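Local coordinates for protein uncharacterized N-acetyltransferase D2E76_00625 (Mycobacteroides abscessus, PDB 6YCA) that probably transfers acetyl groups from acetyl coenzyme A to amines, as an Eis-type GCN5-related N-acetyltransferase, but is unable to modify aminoglycosides, at residues Ser153-Arg162 against Leu274-Ile285; Ala174-Ala182 against Lys220-Asp228. All blocks are in the same frame, centred on the assembly; numbering follows the deposited sequence.

Interaction 1 of 2, residues Ser153-Arg162 against Leu274-Ile285. With ACO (acetyl coenzyme *a), chain M.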
loop_
_atom_site.group_PDB
_atom_site.type_symbol
_atom_site.label_atom_id
_atom_site.label_comp_id
_atom_site.label_asym_id
_atom_site.label_seq_id
_atom_site.Cartn_x
_atom_site.Cartn_y
_atom_site.Cartn_z
ATOM N N SER A 153 -29.429 0.254 8.346
ATOM C CA SER A 153 -28.041 0.262 7.918
ATOM C C SER A 153 -27.743 -1.044 7.196
ATOM O O SER A 153 -28.448 -2.045 7.361
ATOM C CB SER A 153 -27.073 0.432 9.098
ATOM O OG SER A 153 -27.277 1.669 9.760
ATOM N N SER A 154 -26.693 -1.015 6.383
ATOM C CA SER A 154 -26.267 -2.163 5.600
ATOM C C SER A 154 -24.805 -2.475 5.893
ATOM O O SER A 154 -24.031 -1.605 6.308
ATOM C CB SER A 154 -26.467 -1.903 4.103
ATOM O OG SER A 154 -25.545 -0.940 3.625
ATOM N N ALA A 155 -24.432 -3.734 5.681
ATOM C CA ALA A 155 -23.077 -4.198 5.947
ATOM C C ALA A 155 -22.511 -4.892 4.714
ATOM O O ALA A 155 -23.247 -5.311 3.813
ATOM C CB ALA A 155 -23.007 -5.138 7.162
ATOM N N THR A 156 -21.184 -5.001 4.695
ATOM C CA THR A 156 -20.444 -5.668 3.635
ATOM C C THR A 156 -19.578 -6.760 4.241
ATOM O O THR A 156 -18.772 -6.492 5.137
ATOM C CB THR A 156 -19.541 -4.678 2.917
ATOM O OG1 THR A 156 -20.320 -3.557 2.497
ATOM C CG2 THR A 156 -18.913 -5.338 1.696
ATOM N N TYR A 157 -19.729 -7.978 3.741
ATOM C CA TYR A 157 -19.009 -9.128 4.259
ATOM C C TYR A 157 -18.004 -9.643 3.234
ATOM O O TYR A 157 -18.294 -9.691 2.035
ATOM C CB TYR A 157 -19.990 -10.247 4.603
ATOM C CG TYR A 157 -21.025 -9.832 5.615
ATOM C CD1 TYR A 157 -22.185 -9.184 5.218
ATOM C CD2 TYR A 157 -20.843 -10.080 6.967
ATOM C CE1 TYR A 157 -23.138 -8.797 6.136
ATOM C CE2 TYR A 157 -21.793 -9.700 7.894
ATOM C CZ TYR A 157 -22.941 -9.060 7.472
ATOM O OH TYR A 157 -23.892 -8.675 8.386
ATOM N N ARG A 158 -16.822 -10.020 3.718
ATOM C CA ARG A 158 -15.833 -10.761 2.943
ATOM C C ARG A 158 -15.672 -12.131 3.583
ATOM O O ARG A 158 -15.307 -12.233 4.759
ATOM C CB ARG A 158 -14.467 -10.076 2.916
ATOM C CG ARG A 158 -14.276 -8.904 1.979
ATOM C CD ARG A 158 -12.812 -8.492 2.096
ATOM N NE ARG A 158 -11.918 -9.589 1.718
ATOM C CZ ARG A 158 -10.618 -9.646 2.019
ATOM N NH1 ARG A 158 -10.045 -8.671 2.720
ATOM N NH2 ARG A 158 -9.889 -10.690 1.637
ATOM N N ILE A 159 -15.966 -13.174 2.815
ATOM C CA ILE A 159 -15.873 -14.553 3.273
ATOM C C ILE A 159 -14.662 -15.186 2.606
ATOM O O ILE A 159 -14.534 -15.145 1.377
ATOM C CB ILE A 159 -17.147 -15.336 2.922
ATOM C CG1 ILE A 159 -18.374 -14.667 3.546
ATOM C CG2 ILE A 159 -17.015 -16.777 3.387
ATOM C CD1 ILE A 159 -19.681 -15.354 3.203
ATOM N N GLN A 160 -13.770 -15.758 3.408
ATOM C CA GLN A 160 -12.661 -16.548 2.879
ATOM C C GLN A 160 -13.186 -17.968 2.692
ATOM O O GLN A 160 -13.320 -18.725 3.656
ATOM C CB GLN A 160 -11.448 -16.488 3.801
ATOM C CG GLN A 160 -10.115 -16.429 3.053
ATOM C CD GLN A 160 -8.935 -16.883 3.900
ATOM O OE1 GLN A 160 -8.215 -17.817 3.532
ATOM N NE2 GLN A 160 -8.723 -16.218 5.035
ATOM N N ARG A 161 -13.506 -18.323 1.441
ATOM C CA ARG A 161 -14.282 -19.534 1.170
ATOM C C ARG A 161 -13.608 -20.800 1.685
ATOM O O ARG A 161 -14.300 -21.736 2.097
ATOM C CB ARG A 161 -14.590 -19.659 -0.322
ATOM C CG ARG A 161 -15.601 -20.745 -0.655
ATOM C CD ARG A 161 -15.727 -20.929 -2.151
ATOM N NE ARG A 161 -14.516 -21.501 -2.734
ATOM C CZ ARG A 161 -14.260 -22.802 -2.815
ATOM N NH1 ARG A 161 -15.136 -23.684 -2.354
ATOM N NH2 ARG A 161 -13.129 -23.221 -3.365
ATOM N N ARG A 162 -12.271 -20.864 1.643
ATOM C CA ARG A 162 -11.577 -22.065 2.104
ATOM C C ARG A 162 -11.839 -22.329 3.580
ATOM O O ARG A 162 -11.833 -23.486 4.012
ATOM C CB ARG A 162 -10.077 -21.971 1.817
ATOM C CG ARG A 162 -9.344 -20.869 2.572
ATOM C CD ARG A 162 -7.843 -20.918 2.308
ATOM N NE ARG A 162 -7.541 -20.504 0.937
ATOM C CZ ARG A 162 -7.285 -21.340 -0.068
ATOM N NH1 ARG A 162 -7.042 -20.859 -1.282
ATOM N NH2 ARG A 162 -7.275 -22.654 0.137
ATOM N N LEU A 274 -12.980 -22.793 -7.447
ATOM C CA LEU A 274 -12.091 -21.744 -7.944
ATOM C C LEU A 274 -12.287 -20.387 -7.281
ATOM O O LEU A 274 -11.500 -19.467 -7.528
ATOM C CB LEU A 274 -12.181 -21.578 -9.466
ATOM C CG LEU A 274 -11.365 -22.512 -10.346
ATOM C CD1 LEU A 274 -11.528 -22.100 -11.788
ATOM C CD2 LEU A 274 -9.906 -22.483 -9.932
ATOM N N VAL A 275 -13.311 -20.230 -6.453
ATOM C CA VAL A 275 -13.557 -18.949 -5.802
ATOM C C VAL A 275 -12.816 -18.927 -4.473
ATOM O O VAL A 275 -12.930 -19.861 -3.669
ATOM C CB VAL A 275 -15.059 -18.690 -5.619
ATOM C CG1 VAL A 275 -15.279 -17.390 -4.851
ATOM C CG2 VAL A 275 -15.734 -18.618 -6.971
ATOM N N ASP A 276 -12.044 -17.866 -4.251
ATOM C CA ASP A 276 -11.276 -17.677 -3.029
ATOM C C ASP A 276 -11.947 -16.742 -2.034
ATOM O O ASP A 276 -11.927 -17.016 -0.831
ATOM C CB ASP A 276 -9.871 -17.161 -3.362
ATOM C CG ASP A 276 -9.017 -18.203 -4.071
ATOM O OD1 ASP A 276 -9.084 -19.388 -3.682
ATOM O OD2 ASP A 276 -8.289 -17.842 -5.021
ATOM N N VAL A 277 -12.536 -15.642 -2.501
ATOM C CA VAL A 277 -13.148 -14.644 -1.633
ATOM C C VAL A 277 -14.557 -14.364 -2.130
ATOM O O VAL A 277 -14.766 -14.144 -3.326
ATOM C CB VAL A 277 -12.328 -13.340 -1.627
ATOM C CG1 VAL A 277 -13.003 -12.291 -0.768
ATOM C CG2 VAL A 277 -10.916 -13.608 -1.154
ATOM N N ILE A 278 -15.521 -14.358 -1.216
ATOM C CA ILE A 278 -16.906 -14.032 -1.537
ATOM C C ILE A 278 -17.238 -12.723 -0.838
ATOM O O ILE A 278 -17.151 -12.630 0.392
ATOM C CB ILE A 278 -17.864 -15.151 -1.092
ATOM C CG1 ILE A 278 -17.378 -16.508 -1.609
ATOM C CG2 ILE A 278 -19.275 -14.870 -1.581
ATOM C CD1 ILE A 278 -18.155 -17.686 -1.046
ATOM N N GLU A 279 -17.622 -11.710 -1.608
ATOM C CA GLU A 279 -17.990 -10.418 -1.044
ATOM C C GLU A 279 -19.482 -10.191 -1.234
ATOM O O GLU A 279 -19.974 -10.162 -2.367
ATOM C CB GLU A 279 -17.160 -9.265 -1.611
ATOM C CG GLU A 279 -17.392 -7.959 -0.845
ATOM C CD GLU A 279 -16.341 -6.895 -1.128
ATOM O OE1 GLU A 279 -15.595 -7.036 -2.125
ATOM O OE2 GLU A 279 -16.255 -5.920 -0.340
ATOM N N LEU A 280 -20.193 -10.047 -0.122
ATOM C CA LEU A 280 -21.624 -9.789 -0.107
ATOM C C LEU A 280 -21.819 -8.339 0.299
ATOM O O LEU A 280 -21.206 -7.882 1.267
ATOM C CB LEU A 280 -22.313 -10.661 0.946
ATOM C CG LEU A 280 -22.448 -12.185 0.887
ATOM C CD1 LEU A 280 -23.311 -12.635 -0.280
ATOM C CD2 LEU A 280 -21.093 -12.883 0.878
ATOM N N GLY A 281 -22.638 -7.609 -0.450
ATOM C CA GLY A 281 -22.934 -6.240 -0.104
ATOM C C GLY A 281 -23.836 -5.554 -1.108
ATOM O O GLY A 281 -23.689 -5.719 -2.324
ATOM N N PRO A 282 -24.793 -4.751 -0.616
ATOM C CA PRO A 282 -25.095 -4.563 0.805
ATOM C C PRO A 282 -25.945 -5.699 1.365
ATOM O O PRO A 282 -26.761 -6.255 0.633
ATOM C CB PRO A 282 -25.909 -3.272 0.807
ATOM C CG PRO A 282 -26.608 -3.294 -0.485
ATOM C CD PRO A 282 -25.634 -3.887 -1.462
ATOM N N ARG A 283 -25.741 -6.035 2.631
ATOM C CA ARG A 283 -26.472 -7.080 3.331
ATOM C C ARG A 283 -26.930 -6.549 4.681
ATOM O O ARG A 283 -26.459 -5.500 5.136
ATOM C CB ARG A 283 -25.572 -8.307 3.539
ATOM C CG ARG A 283 -25.228 -9.055 2.262
ATOM C CD ARG A 283 -26.473 -9.589 1.585
ATOM N NE ARG A 283 -27.258 -10.442 2.468
ATOM C CZ ARG A 283 -28.515 -10.794 2.225
ATOM N NH1 ARG A 283 -29.117 -10.362 1.126
ATOM N NH2 ARG A 283 -29.171 -11.571 3.077
ATOM N N PRO A 284 -27.879 -7.224 5.331
ATOM C CA PRO A 284 -28.302 -6.794 6.669
ATOM C C PRO A 284 -27.150 -6.826 7.664
ATOM O O PRO A 284 -26.247 -7.661 7.579
ATOM C CB PRO A 284 -29.373 -7.822 7.048
ATOM C CG PRO A 284 -29.879 -8.335 5.760
ATOM C CD PRO A 284 -28.715 -8.324 4.819
ATOM N N ILE A 285 -27.190 -5.894 8.621
ATOM C CA ILE A 285 -26.140 -5.835 9.635
ATOM C C ILE A 285 -26.196 -7.022 10.590
ATOM O O ILE A 285 -25.226 -7.275 11.311
ATOM C CB ILE A 285 -26.129 -4.492 10.397
ATOM C CG1 ILE A 285 -27.371 -4.347 11.271
ATOM C CG2 ILE A 285 -26.028 -3.323 9.435
ATOM C CD1 ILE A 285 -27.353 -3.116 12.130
HETATM N N1A ACO M . -10.281 -28.742 -4.946
HETATM C C2A ACO M . -10.019 -29.789 -4.153
HETATM N N3A ACO M . -10.278 -31.081 -4.392
HETATM C C4A ACO M . -10.882 -31.413 -5.564
HETATM C C5A ACO M . -11.203 -30.403 -6.474
HETATM C C6A ACO M . -10.881 -28.991 -6.134
HETATM N N6A ACO M . -11.188 -27.994 -6.999
HETATM N N7A ACO M . -11.787 -30.973 -7.542
HETATM C C8A ACO M . -11.828 -32.303 -7.307
HETATM N N9A ACO M . -11.283 -32.571 -6.110
HETATM C C1B ACO M . -11.143 -33.927 -5.524
HETATM C C2B ACO M . -12.478 -34.431 -4.989
HETATM O O2B ACO M . -12.637 -34.059 -3.617
HETATM C C3B ACO M . -12.241 -35.938 -5.104
HETATM O O3B ACO M . -11.453 -36.357 -3.999
HETATM P P3B ACO M . -11.847 -37.702 -3.214
HETATM O O7A ACO M . -13.244 -37.537 -2.666
HETATM O O8A ACO M . -11.803 -38.851 -4.193
HETATM O O9A ACO M . -10.854 -37.920 -2.093
HETATM C C4B ACO M . -11.383 -36.084 -6.357
HETATM O O4B ACO M . -10.718 -34.837 -6.541
HETATM C C5B ACO M . -12.215 -36.487 -7.569
HETATM O O5B ACO M . -13.312 -35.586 -7.645
HETATM P P1A ACO M . -14.472 -35.674 -8.747
HETATM O O1A ACO M . -15.801 -35.904 -8.066
HETATM O O2A ACO M . -14.152 -36.767 -9.740
HETATM O O3A ACO M . -14.459 -34.245 -9.478
HETATM P P2A ACO M . -15.585 -33.144 -9.800
HETATM O O4A ACO M . -16.767 -33.781 -10.501
HETATM O O5A ACO M . -16.012 -32.508 -8.498
HETATM O O6A ACO M . -14.901 -32.032 -10.738
HETATM C CBP ACO M . -13.432 -30.174 -11.126
HETATM C CCP ACO M . -13.650 -31.466 -10.357
HETATM C CDP ACO M . -13.595 -30.434 -12.617
HETATM C CEP ACO M . -12.031 -29.652 -10.850
HETATM C CAP ACO M . -14.503 -29.190 -10.651
HETATM O OAP ACO M . -14.317 -28.941 -9.251
HETATM C C9P ACO M . -14.469 -27.879 -11.389
HETATM O O9P ACO M . -15.138 -27.716 -12.397
HETATM N N8P ACO M . -13.698 -26.932 -10.858
HETATM C C7P ACO M . -13.566 -25.598 -11.418
HETATM C C6P ACO M . -13.019 -25.575 -12.840
HETATM C C5P ACO M . -11.598 -26.081 -12.924
HETATM O O5P ACO M . -10.801 -25.835 -12.034
HETATM N N4P ACO M . -11.282 -26.803 -13.994
HETATM C C3P ACO M . -9.931 -27.291 -14.172
HETATM C C2P ACO M . -9.183 -26.492 -15.231
HETATM S S1P ACO M . -7.552 -27.124 -15.441
HETATM C C ACO M . -7.547 -27.317 -17.106
HETATM O O ACO M . -8.317 -26.665 -17.794
HETATM C CH3 ACO M . -6.597 -28.293 -17.734
#

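Interaction 2 of 2, residues Ala174-Ala182 against Lys220-Asp228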
loop_
_atom_site.group_PDB
_atom_site.type_symbol
_atom_site.label_atom_id
_atom_site.label_comp_id
_atom_site.label_asym_id
_atom_site.label_seq_id
_atom_site.Cartn_x
_atom_site.Cartn_y
_atom_site.Cartn_z
ATOM N N ALA A 174 -32.023 -28.256 -4.793
ATOM C CA ALA A 174 -32.995 -27.378 -5.432
ATOM C C ALA A 174 -32.354 -26.168 -6.100
ATOM O O ALA A 174 -33.074 -25.348 -6.681
ATOM C CB ALA A 174 -34.048 -26.918 -4.423
ATOM N N ILE A 175 -31.031 -26.033 -6.021
ATOM C CA ILE A 175 -30.339 -24.937 -6.682
ATOM C C ILE A 175 -30.300 -25.203 -8.180
ATOM O O ILE A 175 -30.025 -26.327 -8.622
ATOM C CB ILE A 175 -28.924 -24.787 -6.092
ATOM C CG1 ILE A 175 -28.995 -24.174 -4.695
ATOM C CG2 ILE A 175 -28.033 -23.960 -6.991
ATOM C CD1 ILE A 175 -29.582 -22.787 -4.673
ATOM N N ALA A 176 -30.587 -24.170 -8.971
ATOM C CA ALA A 176 -30.580 -24.282 -10.423
ATOM C C ALA A 176 -29.810 -23.109 -11.013
ATOM O O ALA A 176 -30.027 -21.960 -10.622
ATOM C CB ALA A 176 -32.008 -24.306 -10.972
ATOM N N LEU A 177 -28.912 -23.400 -11.952
ATOM C CA LEU A 177 -28.180 -22.345 -12.635
ATOM C C LEU A 177 -29.070 -21.792 -13.735
ATOM O O LEU A 177 -29.603 -22.551 -14.550
ATOM C CB LEU A 177 -26.897 -22.908 -13.241
ATOM C CG LEU A 177 -26.038 -23.748 -12.297
ATOM C CD1 LEU A 177 -24.803 -24.272 -13.012
ATOM C CD2 LEU A 177 -25.656 -22.963 -11.055
ATOM N N LEU A 178 -29.224 -20.468 -13.765
ATOM C CA LEU A 178 -30.155 -19.834 -14.689
ATOM C C LEU A 178 -29.514 -18.620 -15.351
ATOM O O LEU A 178 -30.212 -17.706 -15.793
ATOM C CB LEU A 178 -31.427 -19.433 -13.943
ATOM C CG LEU A 178 -32.681 -19.039 -14.722
ATOM C CD1 LEU A 178 -33.434 -20.288 -15.177
ATOM C CD2 LEU A 178 -33.562 -18.106 -13.908
ATOM N N ASP A 179 -28.184 -18.619 -15.454
ATOM C CA ASP A 179 -27.398 -17.434 -15.785
ATOM C C ASP A 179 -27.925 -16.646 -16.978
ATOM O O ASP A 179 -28.468 -15.550 -16.810
ATOM C CB ASP A 179 -25.934 -17.820 -15.989
ATOM C CG ASP A 179 -25.437 -18.766 -14.921
ATOM O OD1 ASP A 179 -25.716 -18.498 -13.730
ATOM O OD2 ASP A 179 -24.786 -19.776 -15.266
ATOM N N ALA A 180 -27.805 -17.199 -18.182
ATOM C CA ALA A 180 -28.216 -16.433 -19.349
ATOM C C ALA A 180 -29.712 -16.521 -19.593
ATOM O O ALA A 180 -30.258 -15.681 -20.315
ATOM C CB ALA A 180 -27.431 -16.860 -20.592
ATOM N N ALA A 181 -30.383 -17.517 -19.009
ATOM C CA ALA A 181 -31.829 -17.642 -19.117
ATOM C C ALA A 181 -32.571 -16.759 -18.121
ATOM O O ALA A 181 -33.805 -16.730 -18.145
ATOM C CB ALA A 181 -32.246 -19.101 -18.920
ATOM N N ALA A 182 -31.857 -16.027 -17.271
ATOM C CA ALA A 182 -32.488 -15.145 -16.301
ATOM C C ALA A 182 -32.975 -13.869 -16.978
ATOM O O ALA A 182 -32.361 -13.376 -17.928
ATOM C CB ALA A 182 -31.510 -14.801 -15.181
ATOM N N LYS A 220 -20.866 -10.303 -17.543
ATOM C CA LYS A 220 -22.267 -10.578 -17.273
ATOM C C LYS A 220 -22.412 -11.315 -15.949
ATOM O O LYS A 220 -21.539 -12.104 -15.571
ATOM C CB LYS A 220 -22.858 -11.424 -18.397
ATOM C CG LYS A 220 -22.823 -10.724 -19.748
ATOM C CD LYS A 220 -23.530 -9.373 -19.664
ATOM C CE LYS A 220 -23.205 -8.487 -20.839
ATOM N NZ LYS A 220 -23.768 -7.130 -20.630
ATOM N N PRO A 221 -23.498 -11.076 -15.221
ATOM C CA PRO A 221 -23.640 -11.676 -13.894
ATOM C C PRO A 221 -24.223 -13.076 -13.963
ATOM O O PRO A 221 -25.077 -13.395 -14.791
ATOM C CB PRO A 221 -24.629 -10.727 -13.199
ATOM C CG PRO A 221 -25.422 -10.088 -14.314
ATOM C CD PRO A 221 -24.707 -10.334 -15.623
ATOM N N TYR A 222 -23.743 -13.921 -13.063
ATOM C CA TYR A 222 -24.350 -15.224 -12.879
ATOM C C TYR A 222 -25.621 -15.057 -12.064
ATOM O O TYR A 222 -25.692 -14.220 -11.160
ATOM C CB TYR A 222 -23.381 -16.155 -12.157
ATOM C CG TYR A 222 -22.151 -16.468 -12.975
ATOM C CD1 TYR A 222 -22.225 -17.301 -14.079
ATOM C CD2 TYR A 222 -20.918 -15.917 -12.650
ATOM C CE1 TYR A 222 -21.107 -17.578 -14.835
ATOM C CE2 TYR A 222 -19.794 -16.195 -13.402
ATOM C CZ TYR A 222 -19.898 -17.027 -14.490
ATOM O OH TYR A 222 -18.790 -17.310 -15.244
ATOM N N VAL A 223 -26.643 -15.832 -12.412
ATOM C CA VAL A 223 -27.919 -15.808 -11.709
ATOM C C VAL A 223 -28.244 -17.241 -11.324
ATOM O O VAL A 223 -28.505 -18.081 -12.195
ATOM C CB VAL A 223 -29.051 -15.193 -12.541
ATOM C CG1 VAL A 223 -30.333 -15.154 -11.719
ATOM C CG2 VAL A 223 -28.678 -13.802 -13.003
ATOM N N VAL A 224 -28.224 -17.516 -10.029
ATOM C CA VAL A 224 -28.537 -18.826 -9.483
ATOM C C VAL A 224 -29.828 -18.710 -8.692
ATOM O O VAL A 224 -30.019 -17.758 -7.927
ATOM C CB VAL A 224 -27.373 -19.341 -8.618
ATOM C CG1 VAL A 224 -27.793 -20.557 -7.820
ATOM C CG2 VAL A 224 -26.181 -19.660 -9.512
ATOM N N THR A 225 -30.719 -19.670 -8.890
ATOM C CA THR A 225 -32.063 -19.594 -8.357
ATOM C C THR A 225 -32.319 -20.724 -7.369
ATOM O O THR A 225 -31.645 -21.759 -7.371
ATOM C CB THR A 225 -33.093 -19.646 -9.497
ATOM O OG1 THR A 225 -34.398 -19.375 -8.979
ATOM C CG2 THR A 225 -33.097 -21.011 -10.142
ATOM N N HIS A 226 -33.314 -20.495 -6.521
ATOM C CA HIS A 226 -33.916 -21.433 -5.591
ATOM C C HIS A 226 -35.423 -21.280 -5.720
ATOM O O HIS A 226 -35.897 -20.235 -6.177
ATOM C CB HIS A 226 -33.497 -21.091 -4.152
ATOM C CG HIS A 226 -33.993 -22.066 -3.127
ATOM N ND1 HIS A 226 -35.221 -21.940 -2.514
ATOM C CD2 HIS A 226 -33.431 -23.183 -2.611
ATOM C CE1 HIS A 226 -35.396 -22.938 -1.668
ATOM N NE2 HIS A 226 -34.322 -23.704 -1.704
ATOM N N PRO A 227 -36.205 -22.318 -5.391
ATOM C CA PRO A 227 -37.666 -22.160 -5.425
ATOM C C PRO A 227 -38.186 -20.955 -4.648
ATOM O O PRO A 227 -39.270 -20.451 -4.951
ATOM C CB PRO A 227 -38.168 -23.479 -4.831
ATOM C CG PRO A 227 -37.147 -24.469 -5.262
ATOM C CD PRO A 227 -35.818 -23.737 -5.263
ATOM N N ASP A 228 -37.423 -20.459 -3.670
ATOM C CA ASP A 228 -37.865 -19.339 -2.849
ATOM C C ASP A 228 -36.833 -18.215 -2.786
ATOM O O ASP A 228 -36.763 -17.491 -1.788
ATOM C CB ASP A 228 -38.256 -19.799 -1.445
ATOM C CG ASP A 228 -39.477 -20.702 -1.445
ATOM O OD1 ASP A 228 -40.454 -20.381 -2.147
ATOM O OD2 ASP A 228 -39.465 -21.735 -0.743
#

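Interaction 1 of 2, residues Ser153-Arg162 against Leu274-Ile285
I159 lies directly across from I278, the two joined by a reciprocal pair of backbone bonds: I159 N to I278 O is 2.8 Å and I278 N to I159 O 2.9 Å. Y157 and L280 repeat this antiparallel hydrogen-bonded pairing, as do A155 and R283, but between A155 and Y157 the register slips by one residue. This beta bulge falls where G281 leads into P282 through a cis peptide bond, and S154 CB packs on P282 CB at 3.6 Å.

I159, I278 and L280 share one face of the pair, where branched apolar side chains suit a buried surface; I159 CD1 meets L280 CD2 at 3.7 Å. Y157 belongs to the same face. With CG anti to its own carbonyl carbon (chi1 -58°), its ring runs back towards A155, its CE1 edge 3.6 Å from R283 CB. The hydroxyl reaches beyond, and Y157 OH donates to P284 O in the carbonyl plane (2.7 Å), tying the ring to the chain past the bulge. At the other end, R161 N bonds to D276 O from above the carbonyl plane, while R162 NH1 makes a long salt bridge of 3.5 Å to D276 OD1.

Farther out, R247 N binds D276 OD2, D287 pairs with R283, and helix 259-270 covers I159 and I278. L274 packs against the pantetheine arm of acetyl coenzyme A held largely by a second subunit. Strand 149-160 lies between strands 277-284 and 299-312, in the place a GNAT fold usually gives its own last strand, consistent with strand exchange between the tandem GNAT regions of Eis proteins.

Interaction 2 of 2, residues Ala174-Ala182 against Lys220-Asp228
A176 and T225 form an antiparallel hydrogen-bonded pair, A176 N to T225 O at 3.1 Å and T225 N to A176 O at 3.0 Å, and L178 N continues it by bonding to V223 O. On one face of this short pairing, V224 spreads its two methyls between two partners: CG1 touches I175 CG2 at 3.5 Å, and CG2 lies beside L177 CD2, the leucine and valine pointing the same way. A beta-branched valine suits the place, since it favours an extended backbone and offers one methyl to each neighbour. On the other face A176 CB, small enough for a close approach, rests on T225 CG2.

These are probably the first two strands of the second GNAT fold, joined through helices 184-192 and 204-216; strand 176-177 is outermost, and strand 229-235 continues the sheet beyond strand 222-226. Helix 184-192 covers V223 and T225, and H268 of helix 259-270 packs on V224.

After L178 the chain turns away, and a side chain takes over the pairing. D179 CG stands anti to its carbonyl carbon (chi1 -45°), which brings OD1 3.1 Å from V223 N, whose hydrogen bond it accepts through its anti lone pair. The carboxylate also sits at the edge of the Y222 ring, planes 78° apart, with D179 CG 3.6 Å from Y222 CD1. A type I turn from D179 then folds A182 CB onto V223 CB. D179 OD2 forms a salt bridge with R44 of a second subunit, whose V47 O bonds to Y222 OH.

From the N terminus, the chain passes through the first GNAT region and enters strand 149-160, the first half of interaction 1. After a connection without further strands it reaches strand 176-177, makes helices 184-192 and 204-216, and returns as strand 222-226 to close interaction 2. Strands 229-235 and 248-256 and helix 259-270 follow before strand 277-284 closes the wider loop of interaction 1, so the smaller loop lies wholly within the larger. The centres are 19 Å apart and the nearest atoms about 8 Å, without touching. Interaction 2 forms the outer border of the second GNAT region, interaction 1 its junction with the first, and helix 259-270 packs against both.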